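Long-range contacts in polyguluronate lyase (PDB 1UAI), which probably cleaves the poly(alpha-L-guluronate) blocks of alginate as a lyase, and folds as a jellyroll beta-sandwich: residues Met97-Ala102 with Gly160-Ser165; Thr126-Glu131 with Ile169-Asn174. All blocks are in the same frame, centred on the assembly; numbering follows the deposited sequence.

Overall arrangement
Contact 1 lies within one sheet of the jellyroll beta-sandwich, and contact 2 joins its two facing sheets. In contact 1, strands 95-105 and 158-165 are direct antiparallel neighbours; strand 168-173, the second partner of contact 2, lies next to 158-165 in that same sheet. Strand 124-131 belongs to the opposing sheet. Along the chain the segments alternate, 97-102, 126-131, 160-165, 169-174, so the two connections cross. Their centres are about 8 Å apart, and Phe128 of contact 2 meets both Phe99 and Phe162 of contact 1 edge-to-face. One aromatic cluster thus ties pairing within a sheet to packing between sheets.

Contact 1: residues Met97-Ala102 with Gly160-Ser165; sequences MVFREA and GKFVVS
Phe99 lays one face of its ring over Gly160, the residue directly across from it in an antiparallel pair of neighbouring strands in one sheet of the jellyroll. Its chi1 of 65° sets CG between the backbone N and the carbonyl carbon. Gly160 CA lies 3.6 Å above the ring plane, offset toward the rim, and makes a CH-pi contact. Gly160 has no side chain on this face, which leaves the ring room to lie directly on the backbone. The same pair is joined by two backbone hydrogen bonds, with Gly160 N to Phe99 O at 2.8 Å.

Beside it, Met97 and Phe162 form the next hydrogen-bonded pair, their side chains lying side by side on the core face with Phe99. Met97 bends at its last torsion (chi3 67°), which places CE at the edge of the Phe162 ring, in its plane and 3.7 Å from CD2. The flexible thioether chain fits there, and Phe128 of the opposing sheet meets both aromatic rings.

On the other face, Val98 CG2 rests 3.7 Å from Lys161 CD. The lysine offers its methylenes to the valine, while its ammonium makes a cation-pi contact with Tyr172. At this non-hydrogen-bonded pair, Lys161 CA comes 3.2 Å from Met97 O, a CA-H...O contact.

Chemically the two faces differ: Met97, Phe99 and Phe162 present thioether and aromatic surface to the sandwich interior, whereas Val98 and Lys161 combine hydrocarbon with charge and are partly exposed.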
ATOM      1  N   MET A  97       2.025   7.637  -9.849  1.00  4.67           N
ATOM      2  CA  MET A  97       2.458   6.357  -9.315  1.00  4.65           C
ATOM      3  C   MET A  97       1.766   5.295 -10.146  1.00  4.94           C
ATOM      4  O   MET A  97       0.537   5.283 -10.269  1.00  5.01           O
ATOM      5  CB  MET A  97       2.108   6.117  -7.842  1.00  4.95           C
ATOM      6  CG  MET A  97       2.477   4.673  -7.440  1.00  5.86           C
ATOM      7  SD  MET A  97       2.534   4.252  -5.689  1.00  5.29           S
ATOM      8  CE  MET A  97       0.800   4.403  -5.264  1.00  5.15           C
ATOM      9  N   VAL A  98       2.571   4.436 -10.757  1.00  4.54           N
ATOM     10  CA  VAL A  98       2.063   3.320 -11.537  1.00  5.74           C
ATOM     11  C   VAL A  98       2.510   2.086 -10.776  1.00  5.44           C
ATOM     12  O   VAL A  98       3.679   1.967 -10.402  1.00  6.34           O
ATOM     13  CB  VAL A  98       2.673   3.260 -12.950  1.00  8.04           C
ATOM     14  CG1 VAL A  98       2.177   2.010 -13.675  1.00 10.26           C
ATOM     15  CG2 VAL A  98       2.307   4.506 -13.731  1.00 10.07           C
ATOM     16  N   PHE A  99       1.583   1.173 -10.532  1.00  6.01           N
ATOM     17  CA  PHE A  99       1.927  -0.038  -9.813  1.00  6.04           C
ATOM     18  C   PHE A  99       1.157  -1.225 -10.356  1.00  5.70           C
ATOM     19  O   PHE A  99       0.092  -1.071 -10.954  1.00  6.22           O
ATOM     20  CB  PHE A  99       1.634   0.137  -8.314  1.00  7.39           C
ATOM     21  CG  PHE A  99       0.173   0.313  -7.991  1.00  6.19           C
ATOM     22  CD1 PHE A  99      -0.636  -0.789  -7.725  1.00  6.97           C
ATOM     23  CD2 PHE A  99      -0.400   1.583  -7.973  1.00  6.59           C
ATOM     24  CE1 PHE A  99      -1.991  -0.628  -7.446  1.00  6.83           C
ATOM     25  CE2 PHE A  99      -1.752   1.753  -7.697  1.00  6.78           C
ATOM     26  CZ  PHE A  99      -2.550   0.648  -7.434  1.00  6.49           C
ATOM     27  N   ARG A 100       1.729  -2.408 -10.181  1.00  5.41           N
ATOM     28  CA  ARG A 100       1.074  -3.639 -10.591  1.00  5.22           C
ATOM     29  C   ARG A 100       1.083  -4.503  -9.351  1.00  4.76           C
ATOM     30  O   ARG A 100       2.140  -4.758  -8.774  1.00  5.47           O
ATOM     31  CB  ARG A 100       1.832  -4.332 -11.721  1.00  7.43           C
ATOM     32  CG  ARG A 100       1.689  -3.621 -13.048  1.00  9.59           C
ATOM     33  CD  ARG A 100       2.398  -4.354 -14.165  1.00 12.70           C
ATOM     34  NE  ARG A 100       2.445  -3.534 -15.370  1.00 15.92           N
ATOM     35  CZ  ARG A 100       3.106  -3.863 -16.473  1.00 15.88           C
ATOM     36  NH1 ARG A 100       3.780  -5.005 -16.526  1.00 18.39           N
ATOM     37  NH2 ARG A 100       3.101  -3.047 -17.517  1.00 17.70           N
ATOM     38  N   GLU A 101      -0.095  -4.936  -8.922  1.00  4.90           N
ATOM     39  CA  GLU A 101      -0.176  -5.753  -7.727  1.00  4.73           C
ATOM     40  C   GLU A 101      -1.352  -6.700  -7.794  1.00  4.89           C
ATOM     41  O   GLU A 101      -2.195  -6.621  -8.692  1.00  5.08           O
ATOM     42  CB  GLU A 101      -0.324  -4.868  -6.481  1.00  6.69           C
ATOM     43  CG  GLU A 101      -1.650  -4.113  -6.401  1.00  7.16           C
ATOM     44  CD  GLU A 101      -1.770  -3.246  -5.153  1.00  6.31           C
ATOM     45  OE1 GLU A 101      -0.721  -2.874  -4.581  1.00  6.69           O
ATOM     46  OE2 GLU A 101      -2.908  -2.919  -4.748  1.00  6.69           O
ATOM     47  N   ALA A 102      -1.385  -7.610  -6.833  1.00  4.98           N
ATOM     48  CA  ALA A 102      -2.472  -8.559  -6.710  1.00  4.95           C
ATOM     49  C   ALA A 102      -2.752  -8.728  -5.226  1.00  5.11           C
ATOM     50  O   ALA A 102      -1.826  -8.735  -4.409  1.00  5.31           O
ATOM     51  CB  ALA A 102      -2.090  -9.904  -7.322  1.00  6.03           C
ATOM     52  N   GLY A 160      -2.576  -0.343 -11.477  1.00  5.40           N
ATOM     53  CA  GLY A 160      -3.257   0.832 -10.977  1.00  5.39           C
ATOM     54  C   GLY A 160      -2.388   2.043 -11.230  1.00  5.04           C
ATOM     55  O   GLY A 160      -1.165   1.931 -11.343  1.00  4.84           O
ATOM     56  N   LYS A 161      -3.015   3.205 -11.344  1.00  5.14           N
ATOM     57  CA  LYS A 161      -2.261   4.426 -11.556  1.00  5.20           C
ATOM     58  C   LYS A 161      -2.955   5.636 -10.961  1.00  4.82           C
ATOM     59  O   LYS A 161      -4.172   5.788 -11.076  1.00  5.63           O
ATOM     60  CB  LYS A 161      -2.024   4.682 -13.051  1.00  5.81           C
ATOM     61  CG  LYS A 161      -1.207   5.947 -13.327  1.00  8.06           C
ATOM     62  CD  LYS A 161      -0.808   6.096 -14.791  1.00 10.50           C
ATOM     63  CE  LYS A 161      -2.004   6.353 -15.691  1.00 11.24           C
ATOM     64  NZ  LYS A 161      -1.583   6.609 -17.099  1.00 12.79           N
ATOM     65  N   PHE A 162      -2.165   6.472 -10.298  1.00  4.89           N
ATOM     66  CA  PHE A 162      -2.642   7.727  -9.731  1.00  4.47           C
ATOM     67  C   PHE A 162      -1.897   8.816 -10.496  1.00  4.85           C
ATOM     68  O   PHE A 162      -0.678   8.731 -10.657  1.00  5.36           O
ATOM     69  CB  PHE A 162      -2.227   7.904  -8.268  1.00  5.16           C
ATOM     70  CG  PHE A 162      -2.947   7.031  -7.286  1.00  4.98           C
ATOM     71  CD1 PHE A 162      -4.301   7.207  -7.020  1.00  5.89           C
ATOM     72  CD2 PHE A 162      -2.236   6.095  -6.542  1.00  5.42           C
ATOM     73  CE1 PHE A 162      -4.932   6.468  -6.018  1.00  6.37           C
ATOM     74  CE2 PHE A 162      -2.855   5.353  -5.542  1.00  6.01           C
ATOM     75  CZ  PHE A 162      -4.204   5.540  -5.277  1.00  6.72           C
ATOM     76  N   VAL A 163      -2.617   9.826 -10.970  1.00  4.89           N
ATOM     77  CA  VAL A 163      -1.982  10.960 -11.634  1.00  5.95           C
ATOM     78  C   VAL A 163      -2.586  12.188 -10.967  1.00  5.14           C
ATOM     79  O   VAL A 163      -3.797  12.405 -11.036  1.00  5.89           O
ATOM     80  CB  VAL A 163      -2.267  11.022 -13.151  1.00  6.03           C
ATOM     81  CG1 VAL A 163      -1.604  12.260 -13.748  1.00  7.75           C
ATOM     82  CG2 VAL A 163      -1.739   9.778 -13.837  1.00  6.95           C
ATOM     83  N   VAL A 164      -1.745  12.966 -10.297  1.00  5.32           N
ATOM     84  CA  VAL A 164      -2.204  14.164  -9.609  1.00  5.68           C
ATOM     85  C   VAL A 164      -1.626  15.408 -10.264  1.00  5.25           C
ATOM     86  O   VAL A 164      -0.411  15.525 -10.436  1.00  5.90           O
ATOM     87  CB  VAL A 164      -1.787  14.160  -8.120  1.00  5.64           C
ATOM     88  CG1 VAL A 164      -2.455  15.322  -7.395  1.00  6.45           C
ATOM     89  CG2 VAL A 164      -2.157  12.837  -7.473  1.00  6.04           C
ATOM     90  N   SER A 165      -2.508  16.327 -10.638  1.00  6.10           N
ATOM     91  CA  SER A 165      -2.101  17.580 -11.261  1.00  6.49           C
ATOM     92  C   SER A 165      -3.301  18.516 -11.333  1.00  6.93           C
ATOM     93  O   SER A 165      -4.442  18.064 -11.397  1.00  6.99           O
ATOM     94  CB  SER A 165      -1.553  17.329 -12.670  1.00  8.60           C
ATOM     95  OG  SER A 165      -2.555  16.812 -13.527  1.00 11.41           O
TER

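Contact 2: residues Thr126-Glu131 with Ile169-Asn174; sequences TVFRLE and IKVYYN
Phe128 and Val171 meet between the two sheets of the jellyroll beta-sandwich, where strand 124-131 of one sheet faces strand 168-173 of the other. The two segments run in nearly the same direction, at 24°, with their axes 9.7 Å apart at closest approach, a spacing filled by side chains.

Apolar contacts carry the packing. Phe128 and Val171 slide past each other in opposite directions. With Val171 CG1 anti to the backbone N (chi1 -168°), it is this methyl that touches the far end of the ring, 3.6 Å from Phe128 CZ and as close to CE2. A large flat ring reaches across from one sheet to the other, and a compact branched valine fits beside it. Further along, Thr126 and Ile169 reach toward each other tip to tip, with Thr126 CG2 4.1 Å from Ile169 CD1. Both residues are beta-branched, a shape well accommodated in strands. Phe162 and Ile137, one from each sheet, both touch Thr126 and Val171.

The polar partners lie to the side of this packing. Thr126 turns its methyl to Ile169, while its OG1 hydrogen-bonds to Thr138 O on the adjacent strand of its own sheet. Farther along strand 124-131, the buried Arg129 forms a salt bridge with Glu131, NE to OE2 at 2.7 Å, in which OE2 is met on its anti side. OE1 of Glu131 is hydrogen-bonded to His144 NE2.

A polar atom also meets the ring: Tyr172 O lies at its edge, in the ring plane, 3.5 Å from Phe128 CZ.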
ATOM      1  N   THR A 126      -7.117   8.943  -1.090  1.00  5.12           N
ATOM      2  CA  THR A 126      -7.796   7.991  -1.962  1.00  5.25           C
ATOM      3  C   THR A 126      -6.922   6.747  -2.001  1.00  4.49           C
ATOM      4  O   THR A 126      -5.697   6.846  -2.089  1.00  5.33           O
ATOM      5  CB  THR A 126      -8.001   8.556  -3.392  1.00  5.49           C
ATOM      6  OG1 THR A 126      -8.535   7.531  -4.237  1.00  5.57           O
ATOM      7  CG2 THR A 126      -6.695   9.069  -3.975  1.00  7.11           C
ATOM      8  N   VAL A 127      -7.550   5.579  -1.906  1.00  4.69           N
ATOM      9  CA  VAL A 127      -6.809   4.325  -1.899  1.00  4.70           C
ATOM     10  C   VAL A 127      -7.527   3.237  -2.695  1.00  4.04           C
ATOM     11  O   VAL A 127      -8.712   3.364  -3.014  1.00  4.57           O
ATOM     12  CB  VAL A 127      -6.616   3.796  -0.437  1.00  4.36           C
ATOM     13  CG1 VAL A 127      -6.298   4.942   0.507  1.00  5.78           C
ATOM     14  CG2 VAL A 127      -7.865   3.062   0.032  1.00  6.23           C
ATOM     15  N   PHE A 128      -6.782   2.184  -3.025  1.00  4.56           N
ATOM     16  CA  PHE A 128      -7.328   1.013  -3.710  1.00  3.78           C
ATOM     17  C   PHE A 128      -7.664   0.086  -2.545  1.00  3.93           C
ATOM     18  O   PHE A 128      -6.771  -0.378  -1.826  1.00  4.66           O
ATOM     19  CB  PHE A 128      -6.281   0.369  -4.620  1.00  4.60           C
ATOM     20  CG  PHE A 128      -6.145   1.034  -5.966  1.00  4.76           C
ATOM     21  CD1 PHE A 128      -6.596   0.393  -7.119  1.00  5.58           C
ATOM     22  CD2 PHE A 128      -5.557   2.289  -6.087  1.00  4.66           C
ATOM     23  CE1 PHE A 128      -6.462   0.992  -8.372  1.00  6.97           C
ATOM     24  CE2 PHE A 128      -5.418   2.898  -7.336  1.00  5.92           C
ATOM     25  CZ  PHE A 128      -5.871   2.246  -8.477  1.00  6.85           C
ATOM     26  N   ARG A 129      -8.955  -0.169  -2.366  1.00  4.51           N
ATOM     27  CA  ARG A 129      -9.448  -0.967  -1.254  1.00  4.69           C
ATOM     28  C   ARG A 129     -10.281  -2.163  -1.692  1.00  4.07           C
ATOM     29  O   ARG A 129     -11.292  -2.009  -2.381  1.00  4.91           O
ATOM     30  CB  ARG A 129     -10.288  -0.060  -0.347  1.00  4.81           C
ATOM     31  CG  ARG A 129     -10.918  -0.740   0.858  1.00  6.19           C
ATOM     32  CD  ARG A 129     -11.867   0.207   1.591  1.00  6.80           C
ATOM     33  NE  ARG A 129     -12.438  -0.424   2.778  1.00  6.66           N
ATOM     34  CZ  ARG A 129     -12.033  -0.195   4.023  1.00  6.72           C
ATOM     35  NH1 ARG A 129     -11.056   0.667   4.265  1.00  7.61           N
ATOM     36  NH2 ARG A 129     -12.588  -0.857   5.031  1.00  7.81           N
ATOM     37  N   LEU A 130      -9.860  -3.356  -1.285  1.00  4.19           N
ATOM     38  CA  LEU A 130     -10.596  -4.566  -1.619  1.00  4.53           C
ATOM     39  C   LEU A 130     -11.411  -5.044  -0.422  1.00  4.41           C
ATOM     40  O   LEU A 130     -10.907  -5.101   0.704  1.00  4.97           O
ATOM     41  CB  LEU A 130      -9.643  -5.693  -2.040  1.00  4.68           C
ATOM     42  CG  LEU A 130     -10.304  -7.039  -2.373  1.00  4.79           C
ATOM     43  CD1 LEU A 130     -11.186  -6.883  -3.606  1.00  5.19           C
ATOM     44  CD2 LEU A 130      -9.243  -8.104  -2.611  1.00  5.27           C
ATOM     45  N   GLU A 131     -12.678  -5.358  -0.675  1.00  4.18           N
ATOM     46  CA  GLU A 131     -13.575  -5.899   0.342  1.00  4.56           C
ATOM     47  C   GLU A 131     -14.190  -7.133  -0.315  1.00  4.75           C
ATOM     48  O   GLU A 131     -15.074  -7.015  -1.163  1.00  5.16           O
ATOM     49  CB  GLU A 131     -14.670  -4.891   0.715  1.00  5.03           C
ATOM     50  CG  GLU A 131     -14.128  -3.564   1.223  1.00  6.13           C
ATOM     51  CD  GLU A 131     -15.182  -2.693   1.885  1.00  6.03           C
ATOM     52  OE1 GLU A 131     -16.389  -2.902   1.638  1.00  7.24           O
ATOM     53  OE2 GLU A 131     -14.802  -1.783   2.653  1.00  7.61           O
ATOM     54  N   ILE A 169      -7.126  14.441  -8.931  1.00  6.18           N
ATOM     55  CA  ILE A 169      -6.494  13.132  -8.863  1.00  6.13           C
ATOM     56  C   ILE A 169      -7.245  12.212  -9.824  1.00  5.91           C
ATOM     57  O   ILE A 169      -8.445  11.992  -9.663  1.00  7.58           O
ATOM     58  CB  ILE A 169      -6.584  12.514  -7.449  1.00  6.45           C
ATOM     59  CG1 ILE A 169      -5.907  13.425  -6.421  1.00  6.62           C
ATOM     60  CG2 ILE A 169      -5.936  11.131  -7.454  1.00  6.29           C
ATOM     61  CD1 ILE A 169      -6.102  12.969  -4.981  1.00  6.74           C
ATOM     62  N   LYS A 170      -6.545  11.704 -10.830  1.00  5.17           N
ATOM     63  CA  LYS A 170      -7.134  10.780 -11.794  1.00  5.71           C
ATOM     64  C   LYS A 170      -6.665   9.391 -11.375  1.00  5.08           C
ATOM     65  O   LYS A 170      -5.465   9.169 -11.218  1.00  5.31           O
ATOM     66  CB  LYS A 170      -6.630  11.087 -13.204  1.00  7.70           C
ATOM     67  CG  LYS A 170      -7.004  12.460 -13.732  1.00 13.69           C
ATOM     68  CD  LYS A 170      -8.474  12.535 -14.087  1.00 17.88           C
ATOM     69  CE  LYS A 170      -8.797  13.830 -14.815  1.00 18.12           C
ATOM     70  NZ  LYS A 170     -10.202  13.836 -15.310  1.00 16.79           N
ATOM     71  N   VAL A 171      -7.603   8.467 -11.191  1.00  4.72           N
ATOM     72  CA  VAL A 171      -7.263   7.111 -10.768  1.00  5.23           C
ATOM     73  C   VAL A 171      -7.657   6.111 -11.849  1.00  5.01           C
ATOM     74  O   VAL A 171      -8.808   6.080 -12.288  1.00  5.60           O
ATOM     75  CB  VAL A 171      -7.974   6.752  -9.447  1.00  5.05           C
ATOM     76  CG1 VAL A 171      -7.394   5.467  -8.881  1.00  6.31           C
ATOM     77  CG2 VAL A 171      -7.826   7.893  -8.450  1.00  6.16           C
ATOM     78  N   TYR A 172      -6.692   5.293 -12.263  1.00  5.08           N
ATOM     79  CA  TYR A 172      -6.889   4.308 -13.324  1.00  5.25           C
ATOM     80  C   TYR A 172      -6.732   2.866 -12.855  1.00  5.17           C
ATOM     81  O   TYR A 172      -5.967   2.578 -11.934  1.00  5.41           O
ATOM     82  CB  TYR A 172      -5.872   4.545 -14.445  1.00  5.79           C
ATOM     83  CG  TYR A 172      -5.901   5.930 -15.038  1.00  6.34           C
ATOM     84  CD1 TYR A 172      -6.576   6.183 -16.229  1.00  7.67           C
ATOM     85  CD2 TYR A 172      -5.257   6.992 -14.405  1.00  6.39           C
ATOM     86  CE1 TYR A 172      -6.612   7.461 -16.778  1.00  9.20           C
ATOM     87  CE2 TYR A 172      -5.285   8.273 -14.944  1.00  7.84           C
ATOM     88  CZ  TYR A 172      -5.964   8.500 -16.130  1.00  8.71           C
ATOM     89  OH  TYR A 172      -6.010   9.767 -16.663  1.00 10.68           O
ATOM     90  N   TYR A 173      -7.453   1.971 -13.525  1.00  5.29           N
ATOM     91  CA  TYR A 173      -7.412   0.535 -13.262  1.00  5.50           C
ATOM     92  C   TYR A 173      -7.288  -0.102 -14.644  1.00  5.67           C
ATOM     93  O   TYR A 173      -8.175   0.051 -15.490  1.00  6.07           O
ATOM     94  CB  TYR A 173      -8.700   0.083 -12.578  1.00  5.91           C
ATOM     95  CG  TYR A 173      -8.862  -1.416 -12.447  1.00  6.73           C
ATOM     96  CD1 TYR A 173      -8.198  -2.135 -11.453  1.00  6.95           C
ATOM     97  CD2 TYR A 173      -9.726  -2.109 -13.294  1.00  8.03           C
ATOM     98  CE1 TYR A 173      -8.403  -3.510 -11.302  1.00  8.33           C
ATOM     99  CE2 TYR A 173      -9.936  -3.475 -13.154  1.00  8.89           C
ATOM    100  CZ  TYR A 173      -9.276  -4.169 -12.156  1.00  8.44           C
ATOM    101  OH  TYR A 173      -9.520  -5.515 -11.992  1.00 10.91           O
ATOM    102  N   ASN A 174      -6.181  -0.802 -14.866  1.00  6.34           N
ATOM    103  CA  ASN A 174      -5.898  -1.432 -16.148  1.00  7.57           C
ATOM    104  C   ASN A 174      -6.089  -0.470 -17.320  1.00  8.28           C
ATOM    105  O   ASN A 174      -6.671  -0.819 -18.350  1.00  9.70           O
ATOM    106  CB  ASN A 174      -6.737  -2.701 -16.333  1.00  8.49           C
ATOM    107  CG  ASN A 174      -6.274  -3.829 -15.431  1.00  7.07           C
ATOM    108  OD1 ASN A 174      -5.115  -3.855 -15.006  1.00  7.65           O
ATOM    109  ND2 ASN A 174      -7.163  -4.772 -15.146  1.00  8.79           N
TER